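Local coordinates for protein pectinesterase A (Erwinia chrysanthemi, PDB 2NTP) that removes the methyl esters of pectin by hydrolysis, releasing methanol, and probably thereby begins the maceration and soft-rotting of plant tissue, at residues V147-V150 against T155-V158; C168-T173 against A183-C188; Y206-S211 against Y218-T223. All blocks are in the same frame, centred on the assembly; numbering follows the deposited sequence.

Interaction 1: residues V147-V150 against T155-V158; sequences VSLV and TLYV. With ADA (alpha-D-galactopyranuronic acid), chain C.
Leu-149 and Leu-156 meet methyl to methyl inside a right-handed parallel beta-helix, the fold of pectin methylesterases, where strands 147-150 and 156-158 belong to different sheets. The apolar part of the contact centres on CD1 of Leu-149, which leans over the branched end of Leu-156, 3.8 Å from its CD1 and 3.9 Å from its CD2; the two side chains cross obliquely. With CG of Leu-149 lying anti to the carbonyl carbon (chi1 -54°) and the chain extended beyond it (chi2 -179°), CD1 is carried out into the interior. Phe-165 and Ile-170 pack against both leucines and continue this oily filling.

A second kind of contact is methyl against backbone. CG2 of Thr-155 sits 3.6 Å from C of Val-150 and 3.9 Å from O of Leu-149, while CB of Leu-149 adds a looser touch. The polar branch of Thr-155 is used elsewhere: OG1 is hydrogen-bonded to the carbonyl oxygen of Ser-171, so the residue offers its methyl to one strand and its hydroxyl to the next.

Toward the substrate, Tyr-157 carries its ring to the glycan pocket, stacked with Phe-178 and Tyr-134. Its OH lies 3.8 Å from O3 of the galacturonate of chain C, beyond hydrogen-bonding distance.

Thr-155 directly follows the catalytic proton donor Asp-154. Anchored by its hydroxyl and packed through its methyl, it holds the chain just after that acid against strands 169-172 and 147-150, while the two leucines meet through dispersion.

Interaction 2: residues C168-T173 against A183-C188; sequences CRISGT and ALFNNC
Cys-168 and Cys-188 are joined by a disulfide that links the ends of neighbouring strands, just before 169-172 and just before 189-192, where the chain has left strand 182-186. From CB of Cys-168, which lies 3.1 Å from SG of Cys-188, the side chain steps to its own SG, bonded to SG of Cys-188 at 2.1 Å and 3.0 Å from CB of Cys-188. SG of Cys-168 occupies the crowded position between its backbone N and carbonyl carbon (chi1 83°), whereas SG of Cys-188 stands anti to its carbonyl carbon. The C-S-S-C torsion of 120° is wider than the usual value near 90°. Alongside the bridge, CA of Cys-188 makes a CA-H...O contact of 3.2 Å with O of Cys-168, bent at the hydrogen.

Deeper in, Ile-170 brings its CD1 obliquely to the CE2-CD2 bond of the Phe-185 ring, 3.5 Å from CE2 and 3.8 Å from CD2. The two side chains lie nearly perpendicular. Phe-165 stacks on the same ring, and Leu-156 also reaches Phe-185.

At the corner between the sheets, Asn-187 takes a left-handed backbone conformation, and its side-chain amide is hydrogen-bonded to Asp-167 and Arg-226. The covalent bridge probably helps fix the spacing of the two turns at this corner, while dispersion between isoleucine and phenylalanine fills the interior beside it.

Interaction 3: residues Y206-S211 against Y218-T223; sequences YLTAPS and YGLVIT. With ADA (alpha-D-galactopyranuronic acid), chain B.
One methyl of Leu-220 bridges two residues of the facing strand: CD1 lies 3.7 Å from CB of Thr-208 and 3.8 Å from CB of Pro-210, spanning the residue between them, Ala-209, whose own CB points away. CG of Leu-220 is anti to the carbonyl carbon (chi1 -46°) and the chain then runs straight, which brings CD1 across the interior; the axes of strands 208-210 and 220-223 come no closer than 9.3 Å. The side chains of Thr-208 and Leu-220 pass one another pointing opposite ways. Farther along, CG2 of Thr-208 approaches CD1 of Ile-222 at 4.4 Å, a loose touch.

The hydroxyl of Thr-208 is spent elsewhere, on the carbonyl oxygen of Leu-241 and the hydroxyl of Thr-265, so a polar atom buried in the beta-helix is satisfied.

On the substrate side, Tyr-206 reaches the galacturonate of chain B. Its OH and the sugar O3 share a hydrogen bond of 2.8 Å, with O3 at the edge of the ring and in its plane; Arg-195 also holds this sugar.

Strand 205-210 therefore presents a polar grip to the pectin chain and an apolar flank to the interior, where the packing against 220-223 rests on dispersion.

From the N terminus the three contacts follow in series, none enclosing or crossing another. Interaction 1 closes first, over four residues that end in the catalytic proton donor Asp-154 and include Gln-153; interaction 2 then closes a nine-residue span that includes the nucleophile Asp-175; interaction 3 closes a shorter span, joining the sheet of strand 205-210 to that of 220-223. Strands 147-150 and 169-172 are neighbours in one sheet, joined by the Leu-149 N to Arg-169 O bond of 2.7 Å. Strands 182-186 and 220-223 are neighbours in another, joined by Phe-185 O to Thr-223 N. Inside, Val-158 packs on Leu-220, so all three contacts share the filling of the beta-helix.

Interaction 1: residues V147-V150 against T155-V158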
loop_
_atom_site.group_PDB
_atom_site.type_symbol
_atom_site.label_atom_id
_atom_site.label_comp_id
_atom_site.label_asym_id
_atom_site.label_seq_id
_atom_site.Cartn_x
_atom_site.Cartn_y
_atom_site.Cartn_z
ATOM N N VAL A 147 -0.964 -11.880 3.316
ATOM C CA VAL A 147 -1.933 -10.830 3.622
ATOM C C VAL A 147 -2.517 -10.305 2.312
ATOM O O VAL A 147 -1.820 -10.238 1.301
ATOM C CB VAL A 147 -1.278 -9.676 4.433
ATOM C CG1 VAL A 147 -2.180 -8.450 4.501
ATOM C CG2 VAL A 147 -0.932 -10.148 5.850
ATOM N N SER A 148 -3.800 -9.968 2.342
ATOM C CA SER A 148 -4.471 -9.351 1.205
ATOM C C SER A 148 -4.870 -7.937 1.572
ATOM O O SER A 148 -5.499 -7.733 2.602
ATOM C CB SER A 148 -5.712 -10.159 0.822
ATOM O OG SER A 148 -6.465 -9.498 -0.189
ATOM N N LEU A 149 -4.492 -6.973 0.730
ATOM C CA LEU A 149 -4.835 -5.568 0.942
ATOM C C LEU A 149 -5.768 -5.104 -0.165
ATOM O O LEU A 149 -5.436 -5.214 -1.351
ATOM C CB LEU A 149 -3.575 -4.697 0.956
ATOM C CG LEU A 149 -2.453 -5.081 1.921
ATOM C CD1 LEU A 149 -1.302 -4.082 1.801
ATOM C CD2 LEU A 149 -2.962 -5.162 3.354
ATOM N N VAL A 150 -6.932 -4.597 0.227
ATOM C CA VAL A 150 -7.988 -4.263 -0.730
ATOM C C VAL A 150 -8.339 -2.782 -0.725
ATOM O O VAL A 150 -8.620 -2.203 0.324
ATOM C CB VAL A 150 -9.270 -5.088 -0.454
ATOM C CG1 VAL A 150 -10.396 -4.649 -1.370
ATOM C CG2 VAL A 150 -8.987 -6.595 -0.613
ATOM N N THR A 155 -4.458 2.324 -1.922
ATOM C CA THR A 155 -4.641 1.150 -1.051
ATOM C C THR A 155 -3.575 0.998 0.047
ATOM O O THR A 155 -3.914 0.819 1.216
ATOM C CB THR A 155 -4.703 -0.138 -1.891
ATOM O OG1 THR A 155 -5.736 0.007 -2.877
ATOM C CG2 THR A 155 -4.992 -1.366 -1.002
ATOM N N LEU A 156 -2.304 1.068 -0.346
ATOM C CA LEU A 156 -1.178 0.855 0.569
ATOM C C LEU A 156 -0.266 2.077 0.644
ATOM O O LEU A 156 0.350 2.464 -0.354
ATOM C CB LEU A 156 -0.368 -0.373 0.154
ATOM C CG LEU A 156 0.901 -0.638 0.979
ATOM C CD1 LEU A 156 0.585 -0.814 2.475
ATOM C CD2 LEU A 156 1.649 -1.858 0.430
ATOM N N TYR A 157 -0.180 2.648 1.844
ATOM C CA TYR A 157 0.602 3.852 2.115
ATOM C C TYR A 157 1.797 3.407 2.953
ATOM O O TYR A 157 1.644 3.088 4.127
ATOM C CB TYR A 157 -0.264 4.847 2.907
ATOM C CG TYR A 157 0.247 6.281 3.035
ATOM C CD1 TYR A 157 1.539 6.646 2.644
ATOM C CD2 TYR A 157 -0.579 7.275 3.568
ATOM C CE1 TYR A 157 1.992 7.969 2.780
ATOM C CE2 TYR A 157 -0.136 8.590 3.711
ATOM C CZ TYR A 157 1.140 8.931 3.311
ATOM O OH TYR A 157 1.567 10.235 3.456
ATOM N N VAL A 158 2.975 3.345 2.338
ATOM C CA VAL A 158 4.187 2.932 3.040
ATOM C C VAL A 158 5.138 4.115 3.243
ATOM O O VAL A 158 5.758 4.594 2.296
ATOM C CB VAL A 158 4.904 1.740 2.332
ATOM C CG1 VAL A 158 4.212 0.417 2.671
ATOM C CG2 VAL A 158 4.954 1.942 0.818
HETATM C C1 ADA C . -0.897 15.342 1.058
HETATM C C2 ADA C . 0.504 15.293 1.670
HETATM C C3 ADA C . 0.739 13.961 2.387
HETATM C C4 ADA C . -0.389 13.662 3.379
HETATM C C5 ADA C . -1.737 13.747 2.663
HETATM C C6 ADA C . -2.889 13.510 3.602
HETATM O O2 ADA C . 1.459 15.462 0.621
HETATM O O3 ADA C . 2.021 13.960 3.039
HETATM O O4 ADA C . -0.390 14.616 4.451
HETATM O O5 ADA C . -1.881 15.039 2.053
HETATM O O6B ADA C . -2.826 12.565 4.418
HETATM O O6A ADA C . -3.873 14.272 3.526
#

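Interaction 2: residues C168-T173 against A183-C188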
loop_
_atom_site.group_PDB
_atom_site.type_symbol
_atom_site.label_atom_id
_atom_site.label_comp_id
_atom_site.label_asym_id
_atom_site.label_seq_id
_atom_site.Cartn_x
_atom_site.Cartn_y
_atom_site.Cartn_z
ATOM N N CYS A 168 1.645 -12.125 -0.897
ATOM C CA CYS A 168 0.584 -11.181 -0.626
ATOM C C CYS A 168 -0.279 -10.901 -1.852
ATOM O O CYS A 168 0.098 -11.223 -2.979
ATOM C CB CYS A 168 1.178 -9.896 -0.036
ATOM S SG CYS A 168 1.835 -8.676 -1.203
ATOM N N ARG A 169 -1.464 -10.344 -1.612
ATOM C CA ARG A 169 -2.294 -9.800 -2.683
ATOM C C ARG A 169 -2.546 -8.339 -2.369
ATOM O O ARG A 169 -2.886 -7.994 -1.238
ATOM C CB ARG A 169 -3.623 -10.560 -2.807
ATOM C CG ARG A 169 -4.457 -10.194 -4.054
ATOM C CD ARG A 169 -5.873 -10.765 -3.935
ATOM N NE ARG A 169 -6.711 -10.578 -5.129
ATOM C CZ ARG A 169 -7.569 -9.573 -5.319
ATOM N NH1 ARG A 169 -7.703 -8.607 -4.411
ATOM N NH2 ARG A 169 -8.284 -9.521 -6.441
ATOM N N ILE A 170 -2.341 -7.474 -3.359
ATOM C CA ILE A 170 -2.652 -6.049 -3.208
ATOM C C ILE A 170 -3.408 -5.592 -4.448
ATOM O O ILE A 170 -2.931 -5.772 -5.564
ATOM C CB ILE A 170 -1.380 -5.178 -3.007
ATOM C CG1 ILE A 170 -0.543 -5.695 -1.824
ATOM C CG2 ILE A 170 -1.773 -3.706 -2.806
ATOM C CD1 ILE A 170 0.829 -5.032 -1.654
ATOM N N SER A 171 -4.591 -5.019 -4.243
ATOM C CA SER A 171 -5.422 -4.552 -5.345
ATOM C C SER A 171 -5.648 -3.053 -5.256
ATOM O O SER A 171 -5.620 -2.471 -4.166
ATOM C CB SER A 171 -6.773 -5.275 -5.353
ATOM O OG SER A 171 -7.609 -4.819 -4.310
ATOM N N GLY A 172 -5.885 -2.437 -6.411
ATOM C CA GLY A 172 -6.174 -1.011 -6.463
ATOM C C GLY A 172 -6.173 -0.433 -7.862
ATOM O O GLY A 172 -6.084 -1.155 -8.861
ATOM N N THR A 173 -6.258 0.891 -7.920
ATOM C CA THR A 173 -6.325 1.612 -9.185
ATOM C C THR A 173 -5.213 2.661 -9.265
ATOM O O THR A 173 -4.145 2.407 -9.838
ATOM C CB THR A 173 -7.712 2.267 -9.360
ATOM O OG1 THR A 173 -8.030 3.013 -8.182
ATOM C CG2 THR A 173 -8.790 1.198 -9.565
ATOM N N ALA A 183 10.009 -0.426 1.048
ATOM C CA ALA A 183 9.014 -1.485 1.057
ATOM C C ALA A 183 9.377 -2.533 0.021
ATOM O O ALA A 183 9.466 -2.237 -1.177
ATOM C CB ALA A 183 7.616 -0.915 0.786
ATOM N N LEU A 184 9.609 -3.750 0.502
ATOM C CA LEU A 184 9.997 -4.877 -0.340
ATOM C C LEU A 184 8.819 -5.834 -0.467
ATOM O O LEU A 184 8.191 -6.192 0.535
ATOM C CB LEU A 184 11.211 -5.602 0.266
ATOM C CG LEU A 184 11.731 -6.872 -0.424
ATOM C CD1 LEU A 184 12.272 -6.565 -1.831
ATOM C CD2 LEU A 184 12.808 -7.534 0.424
ATOM N N PHE A 185 8.532 -6.239 -1.703
ATOM C CA PHE A 185 7.409 -7.121 -1.997
ATOM C C PHE A 185 7.961 -8.354 -2.688
ATOM O O PHE A 185 8.647 -8.239 -3.709
ATOM C CB PHE A 185 6.394 -6.418 -2.913
ATOM C CG PHE A 185 5.859 -5.130 -2.349
ATOM C CD1 PHE A 185 6.573 -3.935 -2.484
ATOM C CD2 PHE A 185 4.644 -5.112 -1.671
ATOM C CE1 PHE A 185 6.080 -2.749 -1.948
ATOM C CE2 PHE A 185 4.144 -3.933 -1.135
ATOM C CZ PHE A 185 4.861 -2.750 -1.269
ATOM N N ASN A 186 7.684 -9.527 -2.128
ATOM C CA ASN A 186 8.122 -10.775 -2.747
ATOM C C ASN A 186 6.989 -11.776 -2.911
ATOM O O ASN A 186 6.234 -12.035 -1.971
ATOM C CB ASN A 186 9.277 -11.410 -1.973
ATOM C CG ASN A 186 9.844 -12.634 -2.686
ATOM O OD1 ASN A 186 9.641 -13.768 -2.255
ATOM N ND2 ASN A 186 10.509 -12.407 -3.807
ATOM N N ASN A 187 6.883 -12.339 -4.113
ATOM C CA ASN A 187 5.844 -13.321 -4.428
ATOM C C ASN A 187 4.438 -12.787 -4.152
ATOM O O ASN A 187 3.600 -13.472 -3.561
ATOM C CB ASN A 187 6.101 -14.650 -3.698
ATOM C CG ASN A 187 5.238 -15.780 -4.221
ATOM O OD1 ASN A 187 4.996 -15.887 -5.424
ATOM N ND2 ASN A 187 4.769 -16.631 -3.319
ATOM N N CYS A 188 4.201 -11.551 -4.587
ATOM C CA CYS A 188 2.907 -10.906 -4.418
ATOM C C CYS A 188 2.154 -10.816 -5.739
ATOM O O CYS A 188 2.770 -10.725 -6.811
ATOM C CB CYS A 188 3.089 -9.505 -3.832
ATOM S SG CYS A 188 3.518 -9.473 -2.077
#

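Interaction 3: residues Y206-S211 against Y218-T223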
loop_
_atom_site.group_PDB
_atom_site.type_symbol
_atom_site.label_atom_id
_atom_site.label_comp_id
_atom_site.label_asym_id
_atom_site.label_seq_id
_atom_site.Cartn_x
_atom_site.Cartn_y
_atom_site.Cartn_z
ATOM N N TYR A 206 -2.157 3.539 -11.749
ATOM C CA TYR A 206 -0.702 3.430 -11.597
ATOM C C TYR A 206 -0.446 2.539 -10.393
ATOM O O TYR A 206 -1.005 2.760 -9.313
ATOM C CB TYR A 206 -0.057 4.813 -11.374
ATOM C CG TYR A 206 -0.645 5.894 -12.256
ATOM C CD1 TYR A 206 -1.766 6.616 -11.842
ATOM C CD2 TYR A 206 -0.111 6.168 -13.518
ATOM C CE1 TYR A 206 -2.336 7.589 -12.653
ATOM C CE2 TYR A 206 -0.679 7.152 -14.343
ATOM C CZ TYR A 206 -1.790 7.857 -13.889
ATOM O OH TYR A 206 -2.383 8.823 -14.670
ATOM N N LEU A 207 0.391 1.527 -10.572
ATOM C CA LEU A 207 0.676 0.587 -9.486
ATOM C C LEU A 207 1.353 1.291 -8.322
ATOM O O LEU A 207 1.017 1.058 -7.162
ATOM C CB LEU A 207 1.578 -0.554 -9.962
ATOM C CG LEU A 207 0.912 -1.778 -10.593
ATOM C CD1 LEU A 207 0.175 -1.437 -11.872
ATOM C CD2 LEU A 207 1.962 -2.847 -10.849
ATOM N N THR A 208 2.318 2.148 -8.637
ATOM C CA THR A 208 3.115 2.780 -7.594
ATOM C C THR A 208 3.212 4.286 -7.759
ATOM O O THR A 208 3.138 4.808 -8.868
ATOM C CB THR A 208 4.545 2.193 -7.511
ATOM O OG1 THR A 208 5.294 2.546 -8.684
ATOM C CG2 THR A 208 4.501 0.667 -7.370
ATOM N N ALA A 209 3.380 4.967 -6.632
ATOM C CA ALA A 209 3.678 6.397 -6.627
ATOM C C ALA A 209 4.676 6.651 -5.502
ATOM O O ALA A 209 4.299 7.111 -4.418
ATOM C CB ALA A 209 2.409 7.226 -6.448
ATOM N N PRO A 210 5.957 6.317 -5.746
ATOM C CA PRO A 210 6.977 6.474 -4.709
ATOM C C PRO A 210 7.347 7.937 -4.489
ATOM O O PRO A 210 7.388 8.722 -5.448
ATOM C CB PRO A 210 8.166 5.698 -5.275
ATOM C CG PRO A 210 8.017 5.838 -6.756
ATOM C CD PRO A 210 6.530 5.788 -7.002
ATOM N N SER A 211 7.588 8.287 -3.228
ATOM C CA SER A 211 8.028 9.630 -2.842
ATOM C C SER A 211 9.381 9.564 -2.135
ATOM O O SER A 211 9.746 10.468 -1.372
ATOM C CB SER A 211 6.992 10.269 -1.931
ATOM O OG SER A 211 6.697 9.411 -0.841
ATOM N N TYR A 218 16.807 2.790 -0.904
ATOM C CA TYR A 218 15.741 1.947 -1.445
ATOM C C TYR A 218 14.349 2.495 -1.168
ATOM O O TYR A 218 14.065 2.967 -0.067
ATOM C CB TYR A 218 15.849 0.525 -0.891
ATOM C CG TYR A 218 17.176 -0.137 -1.188
ATOM C CD1 TYR A 218 17.450 -0.657 -2.455
ATOM C CD2 TYR A 218 18.156 -0.237 -0.208
ATOM C CE1 TYR A 218 18.678 -1.260 -2.739
ATOM C CE2 TYR A 218 19.391 -0.844 -0.478
ATOM C CZ TYR A 218 19.640 -1.349 -1.743
ATOM O OH TYR A 218 20.852 -1.949 -2.018
ATOM N N GLY A 219 13.493 2.424 -2.184
ATOM C CA GLY A 219 12.092 2.803 -2.054
ATOM C C GLY A 219 11.230 1.565 -2.179
ATOM O O GLY A 219 11.292 0.671 -1.331
ATOM N N LEU A 220 10.449 1.503 -3.254
ATOM C CA LEU A 220 9.556 0.371 -3.498
ATOM C C LEU A 220 10.263 -0.641 -4.381
ATOM O O LEU A 220 10.641 -0.327 -5.515
ATOM C CB LEU A 220 8.250 0.841 -4.146
ATOM C CG LEU A 220 7.590 2.072 -3.503
ATOM C CD1 LEU A 220 6.379 2.507 -4.305
ATOM C CD2 LEU A 220 7.208 1.812 -2.048
ATOM N N VAL A 221 10.449 -1.848 -3.850
ATOM C CA VAL A 221 11.172 -2.906 -4.556
ATOM C C VAL A 221 10.261 -4.123 -4.667
ATOM O O VAL A 221 9.843 -4.695 -3.652
ATOM C CB VAL A 221 12.512 -3.257 -3.856
ATOM C CG1 VAL A 221 13.279 -4.327 -4.643
ATOM C CG2 VAL A 221 13.380 -1.997 -3.678
ATOM N N ILE A 222 9.937 -4.498 -5.901
ATOM C CA ILE A 222 8.990 -5.586 -6.160
ATOM C C ILE A 222 9.724 -6.751 -6.828
ATOM O O ILE A 222 10.278 -6.593 -7.918
ATOM C CB ILE A 222 7.791 -5.108 -7.031
ATOM C CG1 ILE A 222 6.953 -4.065 -6.285
ATOM C CG2 ILE A 222 6.885 -6.282 -7.415
ATOM C CD1 ILE A 222 7.271 -2.628 -6.653
ATOM N N THR A 223 9.731 -7.907 -6.168
ATOM C CA THR A 223 10.510 -9.061 -6.642
ATOM C C THR A 223 9.657 -10.318 -6.785
ATOM O O THR A 223 8.787 -10.584 -5.951
ATOM C CB THR A 223 11.722 -9.382 -5.704
ATOM O OG1 THR A 223 11.253 -9.800 -4.414
ATOM C CG2 THR A 223 12.632 -8.177 -5.541
HETATM C C1 ADA B . -6.850 13.395 -14.790
HETATM C C2 ADA B . -5.462 12.876 -14.389
HETATM C C3 ADA B . -5.463 11.349 -14.300
HETATM C C4 ADA B . -6.566 10.870 -13.356
HETATM C C5 ADA B . -7.929 11.458 -13.755
HETATM C C6 ADA B . -8.979 11.094 -12.738
HETATM O O1 ADA B . -7.155 13.043 -16.150
HETATM O O2 ADA B . -4.467 13.320 -15.322
HETATM O O3 ADA B . -4.190 10.867 -13.851
HETATM O O4 ADA B . -6.235 11.205 -11.998
HETATM O O5 ADA B . -7.862 12.891 -13.898
HETATM O O6B ADA B . -9.206 11.883 -11.791
HETATM O O6A ADA B . -9.590 10.007 -12.872
#